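Probable alginate O-acetylase AlgJ (Pseudomonas putida, PDB 4O8V) probably adds acetyl groups to mannuronate residues of alginate in the periplasm, acting with AlgI and AlgF at the inner membrane. Local coordinates at residues A[9-20]-A[163-171]; A[37-48]-A[292-300]. One frame throughout, in Å; residues are numbered along the deposited sequence.

Interaction 1 (A[9-20]-A[163-171]); sequences PGVVLGRDQWLF and KGDLTNFLP
L166 pushes its isobutyl group against the backbone of L19 and F20, and beside it V11 and L13 of the hairpin formed by strands 11-13 and 19-21 meet F169 and L170 of 163-171. CB of L166 lies 3.9 Å from CD1 of L19 and almost as close to CB of that residue. The first torsion sets CG opposite the carbonyl carbon (chi1 -70°), and with an extended chi2 of 165° it leaves CD1 and CD2 at the backbone of L19 and F20. CD1 stops 3.5 Å from the L19 carbonyl oxygen, while CD2 passes on to F20, 3.9 Å from its O. L19 answers with its own CD1, which also touches CG2 of T167 at 3.9 Å, the two side chains meeting at about a right angle.

Further along, CG1 of V11 packs 3.7 Å from F169 CB and also touches the F169 carbonyl. CD2 of L170 bridges V11 and L13, coming 3.7 Å from CD2 of L13. At the N-terminal end the F169 ring meets the carbonyl oxygen of P9 obliquely, though P9 is poorly ordered and its place less certain. The 163-171 turn is braced from inside: the T167 hydroxyl and backbone N both donate to the carbonyl of G164, OG1 in its plane and 2.9 Å from the oxygen.

W18 and F20 lie against helix 64-67, and K64 NZ hydrogen-bonds to the L19 carbonyl. Next to L166, the backbone N of D165 donates a hydrogen bond to the carboxylate of D120, a probable catalytic residue, so the turn lies beside the putative SGNH active site. It belongs to the connection after strand 152-162 and before strand 184-193, and it packs on the short two-stranded hairpin at the start of the model.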
loop_
_atom_site.group_PDB
_atom_site.type_symbol
_atom_site.label_atom_id
_atom_site.label_comp_id
_atom_site.label_asym_id
_atom_site.label_seq_id
_atom_site.Cartn_x
_atom_site.Cartn_y
_atom_site.Cartn_z
ATOM N N PRO A 9 4.731 13.892 12.478
ATOM C CA PRO A 9 3.571 13.159 11.957
ATOM C C PRO A 9 2.264 13.729 12.510
ATOM O O PRO A 9 2.052 13.706 13.726
ATOM C CB PRO A 9 3.810 11.726 12.446
ATOM C CG PRO A 9 5.284 11.639 12.635
ATOM C CD PRO A 9 5.704 12.996 13.124
ATOM N N GLY A 10 1.406 14.234 11.622
ATOM C CA GLY A 10 0.223 14.964 12.031
ATOM C C GLY A 10 -1.037 14.713 11.214
ATOM O O GLY A 10 -1.093 13.823 10.347
ATOM N N VAL A 11 -2.059 15.508 11.499
ATOM C CA VAL A 11 -3.365 15.328 10.876
ATOM C C VAL A 11 -3.874 16.659 10.309
ATOM O O VAL A 11 -3.556 17.729 10.837
ATOM C CB VAL A 11 -4.374 14.709 11.897
ATOM C CG1 VAL A 11 -4.367 15.479 13.192
ATOM C CG2 VAL A 11 -5.790 14.645 11.316
ATOM N N VAL A 12 -4.614 16.591 9.205
ATOM C CA VAL A 12 -5.238 17.752 8.577
ATOM C C VAL A 12 -6.750 17.577 8.614
ATOM O O VAL A 12 -7.270 16.489 8.337
ATOM C CB VAL A 12 -4.756 17.941 7.115
ATOM C CG1 VAL A 12 -5.404 19.161 6.474
ATOM C CG2 VAL A 12 -3.232 18.065 7.071
ATOM N N LEU A 13 -7.460 18.629 9.004
ATOM C CA LEU A 13 -8.915 18.556 9.058
ATOM C C LEU A 13 -9.513 18.790 7.693
ATOM O O LEU A 13 -9.128 19.731 7.008
ATOM C CB LEU A 13 -9.477 19.598 10.031
ATOM C CG LEU A 13 -8.979 19.575 11.462
ATOM C CD1 LEU A 13 -9.649 20.733 12.233
ATOM C CD2 LEU A 13 -9.259 18.247 12.110
ATOM N N GLY A 14 -10.458 17.940 7.301
ATOM C CA GLY A 14 -11.238 18.154 6.094
ATOM C C GLY A 14 -12.674 18.551 6.415
ATOM O O GLY A 14 -12.979 18.908 7.556
ATOM N N ARG A 15 -13.548 18.513 5.410
ATOM C CA ARG A 15 -14.979 18.803 5.610
ATOM C C ARG A 15 -15.704 17.587 6.141
ATOM O O ARG A 15 -15.199 16.477 6.015
ATOM C CB ARG A 15 -15.654 19.236 4.303
ATOM C CG ARG A 15 -15.110 20.495 3.672
ATOM C CD ARG A 15 -16.041 20.969 2.545
ATOM N NE ARG A 15 -16.316 19.881 1.612
ATOM C CZ ARG A 15 -17.533 19.465 1.277
ATOM N NH1 ARG A 15 -18.602 20.062 1.778
ATOM N NH2 ARG A 15 -17.674 18.448 0.435
ATOM N N ASP A 16 -16.896 17.794 6.717
ATOM C CA ASP A 16 -17.772 16.684 7.115
ATOM C C ASP A 16 -17.065 15.687 8.050
ATOM O O ASP A 16 -17.285 14.463 7.958
ATOM C CB ASP A 16 -18.319 15.936 5.872
ATOM C CG ASP A 16 -19.428 16.706 5.150
ATOM O OD1 ASP A 16 -19.710 17.872 5.527
ATOM O OD2 ASP A 16 -20.021 16.142 4.197
ATOM N N GLN A 17 -16.237 16.210 8.953
ATOM C CA GLN A 17 -15.506 15.395 9.933
ATOM C C GLN A 17 -14.591 14.333 9.269
ATOM O O GLN A 17 -14.367 13.253 9.818
ATOM C CB GLN A 17 -16.484 14.721 10.931
ATOM C CG GLN A 17 -17.355 15.730 11.733
ATOM C CD GLN A 17 -17.778 15.245 13.131
ATOM O OE1 GLN A 17 -18.276 14.128 13.313
ATOM N NE2 GLN A 17 -17.601 16.116 14.127
ATOM N N TRP A 18 -14.040 14.664 8.100
ATOM C CA TRP A 18 -12.977 13.844 7.486
ATOM C C TRP A 18 -11.609 14.296 8.036
ATOM O O TRP A 18 -11.414 15.484 8.298
ATOM C CB TRP A 18 -13.000 13.992 5.957
ATOM C CG TRP A 18 -13.995 13.085 5.278
ATOM C CD1 TRP A 18 -15.369 13.183 5.287
ATOM C CD2 TRP A 18 -13.681 11.935 4.506
ATOM N NE1 TRP A 18 -15.919 12.129 4.578
ATOM C CE2 TRP A 18 -14.897 11.368 4.073
ATOM C CE3 TRP A 18 -12.475 11.326 4.128
ATOM C CZ2 TRP A 18 -14.943 10.200 3.294
ATOM C CZ3 TRP A 18 -12.527 10.176 3.348
ATOM C CH2 TRP A 18 -13.748 9.631 2.942
ATOM N N LEU A 19 -10.677 13.358 8.181
ATOM C CA LEU A 19 -9.311 13.641 8.629
ATOM C C LEU A 19 -8.339 13.136 7.585
ATOM O O LEU A 19 -8.592 12.115 6.988
ATOM C CB LEU A 19 -9.017 12.942 9.948
ATOM C CG LEU A 19 -9.972 13.251 11.089
ATOM C CD1 LEU A 19 -9.584 12.390 12.306
ATOM C CD2 LEU A 19 -9.889 14.726 11.419
ATOM N N PHE A 20 -7.213 13.812 7.405
ATOM C CA PHE A 20 -6.182 13.319 6.486
ATOM C C PHE A 20 -4.831 13.291 7.191
ATOM O O PHE A 20 -4.614 14.030 8.157
ATOM C CB PHE A 20 -6.092 14.198 5.238
ATOM C CG PHE A 20 -7.351 14.227 4.398
ATOM C CD1 PHE A 20 -7.547 13.311 3.384
ATOM C CD2 PHE A 20 -8.321 15.198 4.604
ATOM C CE1 PHE A 20 -8.713 13.353 2.586
ATOM C CE2 PHE A 20 -9.492 15.240 3.818
ATOM C CZ PHE A 20 -9.680 14.315 2.809
ATOM N N LYS A 163 -12.490 3.465 15.721
ATOM C CA LYS A 163 -11.782 4.730 15.946
ATOM C C LYS A 163 -10.559 4.788 15.042
ATOM O O LYS A 163 -9.671 3.958 15.178
ATOM C CB LYS A 163 -11.345 4.881 17.413
ATOM C CG LYS A 163 -10.808 6.288 17.727
ATOM C CD LYS A 163 -10.528 6.495 19.208
ATOM C CE LYS A 163 -9.043 6.685 19.472
ATOM N NZ LYS A 163 -8.765 6.893 20.922
ATOM N N GLY A 164 -10.524 5.762 14.130
ATOM C CA GLY A 164 -9.479 5.844 13.115
ATOM C C GLY A 164 -8.115 6.262 13.650
ATOM O O GLY A 164 -8.003 6.948 14.685
ATOM N N ASP A 165 -7.061 5.865 12.934
ATOM C CA ASP A 165 -5.712 6.072 13.435
ATOM C C ASP A 165 -5.380 7.568 13.515
ATOM O O ASP A 165 -4.621 7.983 14.368
ATOM C CB ASP A 165 -4.670 5.288 12.583
ATOM C CG ASP A 165 -4.661 5.648 11.087
ATOM O OD1 ASP A 165 -5.528 6.388 10.563
ATOM O OD2 ASP A 165 -3.755 5.125 10.382
ATOM N N LEU A 166 -6.008 8.373 12.664
ATOM C CA LEU A 166 -5.769 9.814 12.666
ATOM C C LEU A 166 -6.352 10.558 13.873
ATOM O O LEU A 166 -5.868 11.634 14.239
ATOM C CB LEU A 166 -6.312 10.424 11.378
ATOM C CG LEU A 166 -5.486 10.016 10.164
ATOM C CD1 LEU A 166 -6.258 10.321 8.876
ATOM C CD2 LEU A 166 -4.097 10.699 10.185
ATOM N N THR A 167 -7.383 10.000 14.496
ATOM C CA THR A 167 -8.005 10.689 15.620
ATOM C C THR A 167 -7.025 10.836 16.778
ATOM O O THR A 167 -7.147 11.750 17.579
ATOM C CB THR A 167 -9.243 9.959 16.111
ATOM O OG1 THR A 167 -8.830 8.780 16.804
ATOM C CG2 THR A 167 -10.103 9.563 14.935
ATOM N N ASN A 168 -6.032 9.954 16.844
ATOM C CA ASN A 168 -5.063 10.002 17.935
ATOM C C ASN A 168 -4.023 11.104 17.768
ATOM O O ASN A 168 -3.301 11.439 18.713
ATOM C CB ASN A 168 -4.380 8.645 18.076
ATOM C CG ASN A 168 -5.340 7.570 18.542
ATOM O OD1 ASN A 168 -5.573 7.400 19.748
ATOM N ND2 ASN A 168 -5.937 6.859 17.583
ATOM N N PHE A 169 -3.946 11.671 16.570
ATOM C CA PHE A 169 -3.062 12.801 16.325
ATOM C C PHE A 169 -3.753 14.121 16.573
ATOM O O PHE A 169 -3.115 15.174 16.595
ATOM C CB PHE A 169 -2.525 12.754 14.901
ATOM C CG PHE A 169 -1.558 11.648 14.676
ATOM C CD1 PHE A 169 -0.218 11.808 15.009
ATOM C CD2 PHE A 169 -1.985 10.435 14.170
ATOM C CE1 PHE A 169 0.685 10.776 14.812
ATOM C CE2 PHE A 169 -1.090 9.396 13.970
ATOM C CZ PHE A 169 0.246 9.567 14.291
ATOM N N LEU A 170 -5.062 14.075 16.774
ATOM C CA LEU A 170 -5.783 15.288 17.120
ATOM C C LEU A 170 -5.436 15.726 18.535
ATOM O O LEU A 170 -5.281 14.890 19.425
ATOM C CB LEU A 170 -7.291 15.082 17.007
ATOM C CG LEU A 170 -7.903 14.945 15.616
ATOM C CD1 LEU A 170 -9.321 14.433 15.764
ATOM C CD2 LEU A 170 -7.874 16.288 14.889
ATOM N N PRO A 171 -5.296 17.042 18.742
ATOM C CA PRO A 171 -5.317 17.579 20.105
ATOM C C PRO A 171 -6.672 17.337 20.768
ATOM O O PRO A 171 -6.780 17.475 21.986
ATOM C CB PRO A 171 -5.052 19.071 19.894
ATOM C CG PRO A 171 -4.236 19.119 18.624
ATOM C CD PRO A 171 -4.799 18.026 17.760
#

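Interaction 2 (A[37-48]-A[292-300]); sequences ENLALIRGVRDT and WIAQLKNSR
K297, L296 and R300 meet three parts of one face of helix 37-48, which helix 292-297 crosses at 85°. L296 is the knob: it fits among L41, G44, V45 and T48, with CD2 3.4 Å from T48 OG1. G44, lacking a side chain, lets the L296 carbonyl come within 3.0 Å of its CA as a CA-H...O contact. Helix 250-257 also packs on L41, V45 and L296, away from the catalytic residues. K297 runs over L41, its CG 3.7 Å from L41 CD2, then bends at chi3 (38°) to set NZ on the syn lone pair of E37 OE2 in a salt bridge whose modelled length is doubtful.

R300 lies side-on to D47: NE reaches OD2 at 2.8 Å and NH2 reaches OD1 at 2.9 Å. The CG of R43 lies over one face of this guanidinium, which also bonds to A95 and N96. D47 accepts from S299 OG at OD2 and from R46 NH1 at OD1, both anti and tilted from the carboxylate plane; R46 NH1 bonds to Q50 too. An alanine replacing D47 would probably leave R300 without its carboxylate mate and the arginine charges less balanced.

A mainly apolar knob-into-hole thus lies between two ion pairs, D47 probably holding the last modelled residues.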
loop_
_atom_site.group_PDB
_atom_site.type_symbol
_atom_site.label_atom_id
_atom_site.label_comp_id
_atom_site.label_asym_id
_atom_site.label_seq_id
_atom_site.Cartn_x
_atom_site.Cartn_y
_atom_site.Cartn_z
ATOM N N GLU A 37 16.339 8.622 -4.872
ATOM C CA GLU A 37 17.049 7.623 -4.080
ATOM C C GLU A 37 16.125 6.414 -3.867
ATOM O O GLU A 37 16.507 5.259 -4.126
ATOM C CB GLU A 37 17.512 8.257 -2.761
ATOM C CG GLU A 37 18.730 7.631 -2.117
ATOM C CD GLU A 37 19.983 7.586 -3.005
ATOM O OE1 GLU A 37 20.166 8.455 -3.891
ATOM O OE2 GLU A 37 20.801 6.666 -2.798
ATOM N N ASN A 38 14.891 6.684 -3.443
ATOM C CA ASN A 38 13.903 5.623 -3.274
ATOM C C ASN A 38 13.606 4.868 -4.578
ATOM O O ASN A 38 13.438 3.649 -4.556
ATOM C CB ASN A 38 12.601 6.171 -2.687
ATOM C CG ASN A 38 12.716 6.452 -1.207
ATOM O OD1 ASN A 38 13.509 5.815 -0.501
ATOM N ND2 ASN A 38 11.942 7.424 -0.725
ATOM N N LEU A 39 13.544 5.568 -5.711
ATOM C CA LEU A 39 13.303 4.889 -6.981
ATOM C C LEU A 39 14.470 3.974 -7.363
ATOM O O LEU A 39 14.258 2.906 -7.949
ATOM C CB LEU A 39 13.064 5.895 -8.097
ATOM C CG LEU A 39 11.693 6.558 -7.992
ATOM C CD1 LEU A 39 11.671 7.919 -8.720
ATOM C CD2 LEU A 39 10.594 5.630 -8.510
ATOM N N ALA A 40 15.691 4.404 -7.064
ATOM C CA ALA A 40 16.856 3.569 -7.366
ATOM C C ALA A 40 16.800 2.305 -6.518
ATOM O O ALA A 40 17.165 1.216 -6.972
ATOM C CB ALA A 40 18.163 4.337 -7.127
ATOM N N LEU A 41 16.315 2.435 -5.291
ATOM C CA LEU A 41 16.145 1.258 -4.434
ATOM C C LEU A 41 15.018 0.349 -4.908
ATOM O O LEU A 41 15.154 -0.881 -4.885
ATOM C CB LEU A 41 15.919 1.680 -2.984
ATOM C CG LEU A 41 17.189 2.291 -2.386
ATOM C CD1 LEU A 41 16.887 2.943 -1.045
ATOM C CD2 LEU A 41 18.241 1.193 -2.250
ATOM N N ILE A 42 13.896 0.930 -5.333
ATOM C CA ILE A 42 12.818 0.130 -5.889
ATOM C C ILE A 42 13.272 -0.663 -7.117
ATOM O O ILE A 42 12.943 -1.840 -7.272
ATOM C CB ILE A 42 11.611 1.023 -6.285
ATOM C CG1 ILE A 42 10.936 1.574 -5.030
ATOM C CG2 ILE A 42 10.636 0.257 -7.184
ATOM C CD1 ILE A 42 9.956 2.729 -5.337
ATOM N N ARG A 43 14.028 -0.005 -7.990
ATOM C CA ARG A 43 14.548 -0.643 -9.185
ATOM C C ARG A 43 15.508 -1.794 -8.825
ATOM O O ARG A 43 15.497 -2.854 -9.464
ATOM C CB ARG A 43 15.249 0.389 -10.066
ATOM C CG ARG A 43 15.739 -0.161 -11.389
ATOM C CD ARG A 43 17.119 0.354 -11.724
ATOM N NE ARG A 43 17.175 1.799 -11.895
ATOM C CZ ARG A 43 18.049 2.594 -11.281
ATOM N NH1 ARG A 43 18.021 3.904 -11.501
ATOM N NH2 ARG A 43 18.944 2.083 -10.445
ATOM N N GLY A 44 16.320 -1.585 -7.802
ATOM C CA GLY A 44 17.247 -2.616 -7.357
ATOM C C GLY A 44 16.513 -3.814 -6.787
ATOM O O GLY A 44 16.907 -4.967 -6.981
ATOM N N VAL A 45 15.428 -3.540 -6.080
ATOM C CA VAL A 45 14.580 -4.603 -5.561
ATOM C C VAL A 45 13.969 -5.407 -6.711
ATOM O O VAL A 45 14.008 -6.640 -6.692
ATOM C CB VAL A 45 13.473 -4.042 -4.653
ATOM C CG1 VAL A 45 12.405 -5.087 -4.444
ATOM C CG2 VAL A 45 14.082 -3.564 -3.313
ATOM N N ARG A 46 13.429 -4.717 -7.712
ATOM C CA ARG A 46 12.886 -5.377 -8.904
ATOM C C ARG A 46 13.919 -6.300 -9.551
ATOM O O ARG A 46 13.606 -7.432 -9.937
ATOM C CB ARG A 46 12.418 -4.349 -9.929
ATOM C CG ARG A 46 11.921 -4.937 -11.240
ATOM C CD ARG A 46 12.804 -4.491 -12.415
ATOM N NE ARG A 46 12.341 -5.015 -13.696
ATOM C CZ ARG A 46 12.986 -5.936 -14.411
ATOM N NH1 ARG A 46 14.133 -6.429 -13.971
ATOM N NH2 ARG A 46 12.488 -6.355 -15.569
ATOM N N ASP A 47 15.143 -5.807 -9.684
ATOM C CA ASP A 47 16.185 -6.586 -10.348
ATOM C C ASP A 47 16.582 -7.801 -9.490
ATOM O O ASP A 47 16.816 -8.903 -10.016
ATOM C CB ASP A 47 17.417 -5.717 -10.631
ATOM C CG ASP A 47 17.177 -4.668 -11.704
ATOM O OD1 ASP A 47 16.132 -4.697 -12.409
ATOM O OD2 ASP A 47 18.060 -3.801 -11.859
ATOM N N THR A 48 16.666 -7.595 -8.178
ATOM C CA THR A 48 16.995 -8.670 -7.235
ATOM C C THR A 48 15.937 -9.794 -7.269
ATOM O O THR A 48 16.270 -10.985 -7.349
ATOM C CB THR A 48 17.117 -8.120 -5.803
ATOM O OG1 THR A 48 18.207 -7.199 -5.739
ATOM C CG2 THR A 48 17.333 -9.236 -4.793
ATOM N N TRP A 292 25.484 -3.729 0.534
ATOM C CA TRP A 292 24.263 -4.274 -0.024
ATOM C C TRP A 292 23.388 -3.173 -0.597
ATOM O O TRP A 292 22.780 -3.333 -1.659
ATOM C CB TRP A 292 23.495 -5.064 1.020
ATOM C CG TRP A 292 22.331 -5.750 0.394
ATOM C CD1 TRP A 292 22.342 -6.528 -0.736
ATOM C CD2 TRP A 292 20.983 -5.714 0.843
ATOM N NE1 TRP A 292 21.072 -6.974 -1.013
ATOM C CE2 TRP A 292 20.220 -6.491 -0.055
ATOM C CE3 TRP A 292 20.341 -5.095 1.916
ATOM C CZ2 TRP A 292 18.848 -6.672 0.096
ATOM C CZ3 TRP A 292 18.985 -5.275 2.062
ATOM C CH2 TRP A 292 18.251 -6.059 1.159
ATOM N N ILE A 293 23.347 -2.034 0.091
ATOM C CA ILE A 293 22.603 -0.899 -0.414
ATOM C C ILE A 293 23.173 -0.510 -1.775
ATOM O O ILE A 293 22.414 -0.252 -2.710
ATOM C CB ILE A 293 22.652 0.294 0.571
ATOM C CG1 ILE A 293 21.866 -0.066 1.838
ATOM C CG2 ILE A 293 22.100 1.567 -0.092
ATOM C CD1 ILE A 293 21.996 0.953 2.961
ATOM N N ALA A 294 24.502 -0.515 -1.884
ATOM C CA ALA A 294 25.192 -0.153 -3.111
ATOM C C ALA A 294 24.806 -1.081 -4.259
ATOM O O ALA A 294 24.619 -0.634 -5.392
ATOM C CB ALA A 294 26.710 -0.186 -2.910
ATOM N N GLN A 295 24.711 -2.372 -3.957
ATOM C CA GLN A 295 24.364 -3.379 -4.961
ATOM C C GLN A 295 22.983 -3.120 -5.550
ATOM O O GLN A 295 22.779 -3.212 -6.764
ATOM C CB GLN A 295 24.408 -4.778 -4.350
ATOM C CG GLN A 295 25.793 -5.276 -4.062
ATOM C CD GLN A 295 25.814 -6.765 -3.818
ATOM O OE1 GLN A 295 24.769 -7.424 -3.849
ATOM N NE2 GLN A 295 27.003 -7.310 -3.581
ATOM N N LEU A 296 22.049 -2.786 -4.669
ATOM C CA LEU A 296 20.674 -2.509 -5.053
ATOM C C LEU A 296 20.605 -1.305 -5.982
ATOM O O LEU A 296 19.925 -1.339 -7.001
ATOM C CB LEU A 296 19.802 -2.269 -3.810
ATOM C CG LEU A 296 19.375 -3.487 -2.986
ATOM C CD1 LEU A 296 18.703 -3.070 -1.681
ATOM C CD2 LEU A 296 18.424 -4.361 -3.800
ATOM N N LYS A 297 21.329 -0.244 -5.648
ATOM C CA LYS A 297 21.250 0.971 -6.444
ATOM C C LYS A 297 21.981 0.829 -7.768
ATOM O O LYS A 297 21.650 1.504 -8.739
ATOM C CB LYS A 297 21.799 2.157 -5.652
ATOM C CG LYS A 297 20.913 2.590 -4.479
ATOM C CD LYS A 297 21.600 3.682 -3.659
ATOM C CE LYS A 297 22.342 4.643 -4.579
ATOM N NZ LYS A 297 22.920 5.817 -3.874
ATOM N N ASN A 298 22.977 -0.053 -7.811
ATOM C CA ASN A 298 23.824 -0.192 -8.994
ATOM C C ASN A 298 23.472 -1.406 -9.835
ATOM O O ASN A 298 24.283 -1.849 -10.647
ATOM C CB ASN A 298 25.303 -0.283 -8.597
ATOM C CG ASN A 298 25.787 0.932 -7.835
ATOM O OD1 ASN A 298 25.098 1.951 -7.761
ATOM N ND2 ASN A 298 26.988 0.836 -7.273
ATOM N N SER A 299 22.267 -1.941 -9.648
ATOM C CA SER A 299 21.884 -3.213 -10.268
ATOM C C SER A 299 21.868 -3.167 -11.797
ATOM O O SER A 299 21.908 -4.213 -12.448
ATOM C CB SER A 299 20.513 -3.660 -9.759
ATOM O OG SER A 299 19.510 -2.718 -10.090
ATOM N N ARG A 300 21.806 -1.964 -12.366
ATOM C CA ARG A 300 21.857 -1.798 -13.818
ATOM C C ARG A 300 23.289 -1.542 -14.286
ATOM O O ARG A 300 24.150 -1.162 -13.492
ATOM C CB ARG A 300 20.949 -0.651 -14.266
ATOM C CG ARG A 300 19.491 -0.808 -13.856
ATOM C CD ARG A 300 18.763 -1.830 -14.714
ATOM N NE ARG A 300 17.514 -2.288 -14.100
ATOM C CZ ARG A 300 16.296 -1.864 -14.440
ATOM N NH1 ARG A 300 16.144 -0.954 -15.396
ATOM N NH2 ARG A 300 15.227 -2.361 -13.823
#

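How the interactions relate
From the N terminus the chain first lays down the hairpin of 9-20, then helix 31-51, whose 37-48 part belongs to interaction 2. Only much later does 163-171 come back to the hairpin and close interaction 1, a loop of 142 residues. The last modelled residues, 292-300, then return to helix 31-51 and close interaction 2 across 243 residues. Because the segments alternate, the two loops cross and neither nests in the other. The centres of interactions 1 and 2 are about 35 Å apart, on opposite sides of the chain's centre. Interaction 1 joins the N-terminal hairpin to the connection between strands 152-162 and 184-193; interaction 2 joins helix 31-51 to helix 290-297 and the residues after it.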